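Local structure of enolase (alpha proteobacterium BAL199, 3UGV) at residues 191-196 and 210-215; 88-93 and 129-134. The protein probably acts as a magnesium-dependent enzyme of the enolase superfamily, taking a proton from the carbon beside a substrate carboxylate, although its substrate is not established. One frame throughout, in Å; residues are numbered along the deposited sequence.

Contact 1: 191-196 and 210-215; sequences KGLKLR and EAVWDA
V212 on helix 202-216 faces strand 192-196 and meets two of its leucines, L193 and L195, one with each methyl branch. All the contact between the segments is apolar. V212 CG2 lies 4.2 Å from L195 CD1, while V212 CG1 approaches L193 CD1 more loosely, at 4.5 Å. L195 has CG anti to its backbone N (chi1 176°), which carries its branched end to the V212 side; the CA atoms of L195 and V212 stay 8.9 Å apart. V174 of helix 171-183 touches both L195 and V212, and L222 of the next strand touches L193 and V212, so the three side chains belong to a wider hydrophobic layer.

Polar interactions belong to the other face of the strand, where K194 and R196 make no contact with 210-215. K194 CD sits 3.6 Å above the R196 guanidinium plane, shifted toward its rim. K194 NZ forms salt bridges with E347 and with the magnesium ligand E251, and R196 bonds to the carbonyls of S163 and G165.

The contact packs the beta-alpha-beta unit formed by 192-196, 202-216 and 221-225. The K-x-R spacing recalls the KxK motif of mandelate racemase, consistent with a barrel strand that has one greasy face toward its outer helix and one charged face toward the metal site.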
loop_
_atom_site.group_PDB
_atom_site.type_symbol
_atom_site.label_atom_id
_atom_site.label_comp_id
_atom_site.label_asym_id
_atom_site.label_seq_id
_atom_site.Cartn_x
_atom_site.Cartn_y
_atom_site.Cartn_z
ATOM N N LYS F 191 3.810 24.268 -33.469
ATOM C CA LYS F 191 3.144 22.972 -33.556
ATOM C C LYS F 191 2.184 22.764 -32.388
ATOM O O LYS F 191 1.520 21.726 -32.295
ATOM C CB LYS F 191 4.168 21.845 -33.606
ATOM C CG LYS F 191 5.179 21.935 -34.751
ATOM C CD LYS F 191 6.319 20.914 -34.498
ATOM C CE LYS F 191 7.192 20.631 -35.724
ATOM N NZ LYS F 191 8.033 21.777 -36.176
ATOM N N GLY F 192 2.114 23.750 -31.496
ATOM C CA GLY F 192 1.202 23.674 -30.370
ATOM C C GLY F 192 0.829 25.061 -29.882
ATOM O O GLY F 192 1.600 26.003 -30.015
ATOM N N LEU F 193 -0.367 25.179 -29.325
ATOM C CA LEU F 193 -0.897 26.450 -28.839
ATOM C C LEU F 193 -1.439 26.166 -27.448
ATOM O O LEU F 193 -2.017 25.108 -27.232
ATOM C CB LEU F 193 -2.061 26.906 -29.734
ATOM C CG LEU F 193 -1.746 27.182 -31.204
ATOM C CD1 LEU F 193 -3.012 27.489 -31.969
ATOM C CD2 LEU F 193 -0.777 28.349 -31.319
ATOM N N LYS F 194 -1.264 27.081 -26.502
ATOM C CA LYS F 194 -1.995 26.957 -25.245
ATOM C C LYS F 194 -3.381 27.579 -25.355
ATOM O O LYS F 194 -3.527 28.742 -25.717
ATOM C CB LYS F 194 -1.246 27.582 -24.068
ATOM C CG LYS F 194 -2.066 27.506 -22.771
ATOM C CD LYS F 194 -1.196 27.596 -21.556
ATOM C CE LYS F 194 -0.507 26.280 -21.296
ATOM N NZ LYS F 194 0.563 26.473 -20.288
ATOM N N LEU F 195 -4.395 26.798 -25.009
ATOM C CA LEU F 195 -5.773 27.252 -25.059
ATOM C C LEU F 195 -6.335 27.343 -23.630
ATOM O O LEU F 195 -6.323 26.361 -22.888
ATOM C CB LEU F 195 -6.595 26.277 -25.912
ATOM C CG LEU F 195 -8.091 26.529 -26.017
ATOM C CD1 LEU F 195 -8.309 27.834 -26.735
ATOM C CD2 LEU F 195 -8.788 25.392 -26.731
ATOM N N ARG F 196 -6.813 28.520 -23.229
ATOM C CA ARG F 196 -7.371 28.652 -21.886
ATOM C C ARG F 196 -8.844 28.251 -21.859
ATOM O O ARG F 196 -9.606 28.549 -22.783
ATOM C CB ARG F 196 -7.189 30.065 -21.332
ATOM C CG ARG F 196 -5.812 30.339 -20.729
ATOM C CD ARG F 196 -4.732 30.670 -21.767
ATOM N NE ARG F 196 -3.416 30.813 -21.136
ATOM C CZ ARG F 196 -2.352 31.373 -21.713
ATOM N NH1 ARG F 196 -2.449 31.851 -22.946
ATOM N NH2 ARG F 196 -1.189 31.461 -21.057
ATOM N N GLU F 210 -13.095 23.378 -30.794
ATOM C CA GLU F 210 -13.496 22.949 -32.139
ATOM C C GLU F 210 -13.244 24.058 -33.149
ATOM O O GLU F 210 -12.763 23.797 -34.237
ATOM C CB GLU F 210 -14.966 22.513 -32.178
ATOM C CG GLU F 210 -15.328 21.341 -31.239
ATOM C CD GLU F 210 -14.727 19.995 -31.667
ATOM O OE1 GLU F 210 -13.881 19.972 -32.591
ATOM O OE2 GLU F 210 -15.107 18.954 -31.076
ATOM N N ALA F 211 -13.539 25.299 -32.772
ATOM C CA ALA F 211 -13.316 26.442 -33.660
ATOM C C ALA F 211 -11.828 26.669 -33.951
ATOM O O ALA F 211 -11.439 26.982 -35.082
ATOM C CB ALA F 211 -13.943 27.698 -33.071
ATOM N N VAL F 212 -10.996 26.514 -32.926
ATOM C CA VAL F 212 -9.556 26.657 -33.100
ATOM C C VAL F 212 -9.014 25.610 -34.076
ATOM O O VAL F 212 -8.258 25.922 -34.989
ATOM C CB VAL F 212 -8.802 26.546 -31.748
ATOM C CG1 VAL F 212 -7.330 26.320 -31.989
ATOM C CG2 VAL F 212 -9.029 27.791 -30.891
ATOM N N TRP F 213 -9.408 24.363 -33.877
ATOM C CA TRP F 213 -8.969 23.285 -34.742
ATOM C C TRP F 213 -9.519 23.418 -36.165
ATOM O O TRP F 213 -8.845 23.057 -37.114
ATOM C CB TRP F 213 -9.368 21.939 -34.138
ATOM C CG TRP F 213 -8.310 21.344 -33.243
ATOM C CD1 TRP F 213 -6.957 21.480 -33.372
ATOM C CD2 TRP F 213 -8.520 20.516 -32.086
ATOM N NE1 TRP F 213 -6.311 20.785 -32.374
ATOM C CE2 TRP F 213 -7.247 20.179 -31.577
ATOM C CE3 TRP F 213 -9.658 20.016 -31.441
ATOM C CZ2 TRP F 213 -7.082 19.368 -30.449
ATOM C CZ3 TRP F 213 -9.492 19.208 -30.324
ATOM C CH2 TRP F 213 -8.212 18.898 -29.838
ATOM N N ASP F 214 -10.741 23.924 -36.319
ATOM C CA ASP F 214 -11.278 24.168 -37.655
ATOM C C ASP F 214 -10.400 25.201 -38.361
ATOM O O ASP F 214 -10.244 25.177 -39.588
ATOM C CB ASP F 214 -12.741 24.649 -37.607
ATOM C CG ASP F 214 -13.734 23.534 -37.199
ATOM O OD1 ASP F 214 -13.368 22.329 -37.265
ATOM O OD2 ASP F 214 -14.887 23.873 -36.815
ATOM N N ALA F 215 -9.811 26.093 -37.572
ATOM C CA ALA F 215 -8.977 27.167 -38.107
ATOM C C ALA F 215 -7.511 26.801 -38.364
ATOM O O ALA F 215 -6.908 27.321 -39.305
ATOM C CB ALA F 215 -9.046 28.376 -37.183
#

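Contact 2: 88-93 and 129-134; sequences PALHDM and SGVDMA
The helix turns bearing L90 and V131 face each other with their CA atoms 7.5 Å apart, helix 83-97 being kinked at P88, whose N has no bond to the preceding turn. V131 carries the contact from its side: its CG2 methyl meets L90 CD2 at 3.9 Å and M93 SD at 4.0 Å. With CG2 beside the backbone N and CG1 anti to it (chi1 164°), V131 directs this one methyl at both partners. L90 does not aim its CB at the opposing helix, but its CD2 end swings nearer and passes alongside V131. M93 comes in obliquely, its extended chi2 (164°) setting SD against the valine, while CE runs on to 5.6 Å from V131 CG2. G130 has no side chain on the side facing L90, and L90 CD2 lies 5.1 Å from G130 CA.

L33, touched by both L90 and V131, and I59 and I61, touched by L90, bring in the antiparallel sheet of the N-terminal domain; I107 of helix 104-114 also packs on V131. On the outer side of helix 83-97, D92 makes a salt bridge with K84 of a second subunit, consistent with a part in the subunit interface.

Dispersion between methyls and a thioether, with no polar bond between the segments, makes this a buried helix-helix seam of the enolase-type N-terminal domain, backed by its sheet.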
loop_
_atom_site.group_PDB
_atom_site.type_symbol
_atom_site.label_atom_id
_atom_site.label_comp_id
_atom_site.label_asym_id
_atom_site.label_seq_id
_atom_site.Cartn_x
_atom_site.Cartn_y
_atom_site.Cartn_z
ATOM N N PRO F 88 13.032 44.905 -2.085
ATOM C CA PRO F 88 13.803 45.007 -0.844
ATOM C C PRO F 88 14.443 43.676 -0.487
ATOM O O PRO F 88 15.570 43.657 -0.017
ATOM C CB PRO F 88 12.747 45.386 0.197
ATOM C CG PRO F 88 11.673 46.053 -0.589
ATOM C CD PRO F 88 11.632 45.319 -1.898
ATOM N N ALA F 89 13.737 42.576 -0.710
ATOM C CA ALA F 89 14.296 41.263 -0.404
ATOM C C ALA F 89 15.566 41.004 -1.211
ATOM O O ALA F 89 16.536 40.447 -0.700
ATOM C CB ALA F 89 13.277 40.173 -0.661
ATOM N N LEU F 90 15.549 41.409 -2.475
ATOM C CA LEU F 90 16.691 41.218 -3.358
ATOM C C LEU F 90 17.879 42.066 -2.911
ATOM O O LEU F 90 19.012 41.596 -2.919
ATOM C CB LEU F 90 16.319 41.538 -4.807
ATOM C CG LEU F 90 15.463 40.478 -5.494
ATOM C CD1 LEU F 90 14.985 40.969 -6.845
ATOM C CD2 LEU F 90 16.233 39.179 -5.625
ATOM N N HIS F 91 17.618 43.306 -2.514
ATOM C CA HIS F 91 18.689 44.191 -2.064
ATOM C C HIS F 91 19.260 43.735 -0.722
ATOM O O HIS F 91 20.442 43.938 -0.437
ATOM C CB HIS F 91 18.215 45.645 -2.017
ATOM C CG HIS F 91 17.999 46.250 -3.373
ATOM N ND1 HIS F 91 17.333 47.444 -3.561
ATOM C CD2 HIS F 91 18.369 45.828 -4.606
ATOM C CE1 HIS F 91 17.299 47.728 -4.853
ATOM N NE2 HIS F 91 17.921 46.765 -5.509
ATOM N N ASP F 92 18.422 43.095 0.087
ATOM C CA ASP F 92 18.865 42.525 1.354
ATOM C C ASP F 92 19.788 41.334 1.130
ATOM O O ASP F 92 20.684 41.079 1.933
ATOM C CB ASP F 92 17.671 42.089 2.203
ATOM C CG ASP F 92 17.271 43.129 3.229
ATOM O OD1 ASP F 92 18.138 43.944 3.619
ATOM O OD2 ASP F 92 16.090 43.120 3.653
ATOM N N MET F 93 19.554 40.585 0.056
ATOM C CA MET F 93 20.431 39.464 -0.273
ATOM C C MET F 93 21.738 40.012 -0.818
ATOM O O MET F 93 22.813 39.472 -0.556
ATOM C CB MET F 93 19.776 38.513 -1.277
ATOM C CG MET F 93 18.790 37.544 -0.652
ATOM S SD MET F 93 17.696 36.745 -1.860
ATOM C CE MET F 93 16.678 35.728 -0.786
ATOM N N SER F 129 15.442 32.632 -6.298
ATOM C CA SER F 129 15.452 32.123 -7.674
ATOM C C SER F 129 15.950 33.183 -8.653
ATOM O O SER F 129 16.689 32.884 -9.589
ATOM C CB SER F 129 14.058 31.637 -8.087
ATOM O OG SER F 129 13.676 30.473 -7.377
ATOM N N GLY F 130 15.553 34.428 -8.414
ATOM C CA GLY F 130 15.997 35.549 -9.227
ATOM C C GLY F 130 17.493 35.784 -9.139
ATOM O O GLY F 130 18.146 36.104 -10.142
ATOM N N VAL F 131 18.036 35.645 -7.931
ATOM C CA VAL F 131 19.472 35.768 -7.725
ATOM C C VAL F 131 20.141 34.624 -8.451
ATOM O O VAL F 131 21.112 34.820 -9.174
ATOM C CB VAL F 131 19.834 35.669 -6.234
ATOM C CG1 VAL F 131 21.315 35.399 -6.060
ATOM C CG2 VAL F 131 19.399 36.928 -5.491
ATOM N N ASP F 132 19.599 33.422 -8.266
ATOM C CA ASP F 132 20.185 32.227 -8.855
ATOM C C ASP F 132 20.371 32.354 -10.370
ATOM O O ASP F 132 21.449 32.058 -10.894
ATOM C CB ASP F 132 19.332 31.006 -8.529
ATOM C CG ASP F 132 19.993 29.701 -8.941
ATOM O OD1 ASP F 132 20.914 29.245 -8.220
ATOM O OD2 ASP F 132 19.580 29.120 -9.974
ATOM N N MET F 133 19.324 32.792 -11.071
ATOM C CA MET F 133 19.401 32.942 -12.522
ATOM C C MET F 133 20.459 33.956 -12.946
ATOM O O MET F 133 21.259 33.683 -13.837
ATOM C CB MET F 133 18.044 33.315 -13.107
ATOM C CG MET F 133 17.059 32.177 -13.053
ATOM S SD MET F 133 15.472 32.660 -13.727
ATOM C CE MET F 133 14.815 33.647 -12.389
ATOM N N ALA F 134 20.454 35.124 -12.311
ATOM C CA ALA F 134 21.466 36.143 -12.580
ATOM C C ALA F 134 22.879 35.614 -12.344
ATOM O O ALA F 134 23.778 35.818 -13.159
ATOM C CB ALA F 134 21.222 37.377 -11.719
#

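How the contacts relate
The contacts lie on opposite sides of the chain's centre, centres 38 Å and nearest atoms about 17 Å apart, and do not touch. Contact 2 is an all-helical seam in the N-terminal domain; contact 1 is strand-to-helix packing in the C-terminal barrel. Contact 1 belongs to the metal-binding barrel: the L195 side chain is about 11 Å from a bound magnesium, and the site of D225, E251 and E277 lies at the ends of strands 221-225, 249-251 and 273-275, E277 just past the last. Contact 2 reaches the barrel domain through its second helix, where D132 hydrogen-bonds S308 of helix 306-320. In this superfamily, the active site usually combines barrel residues with loops from the N-terminal domain.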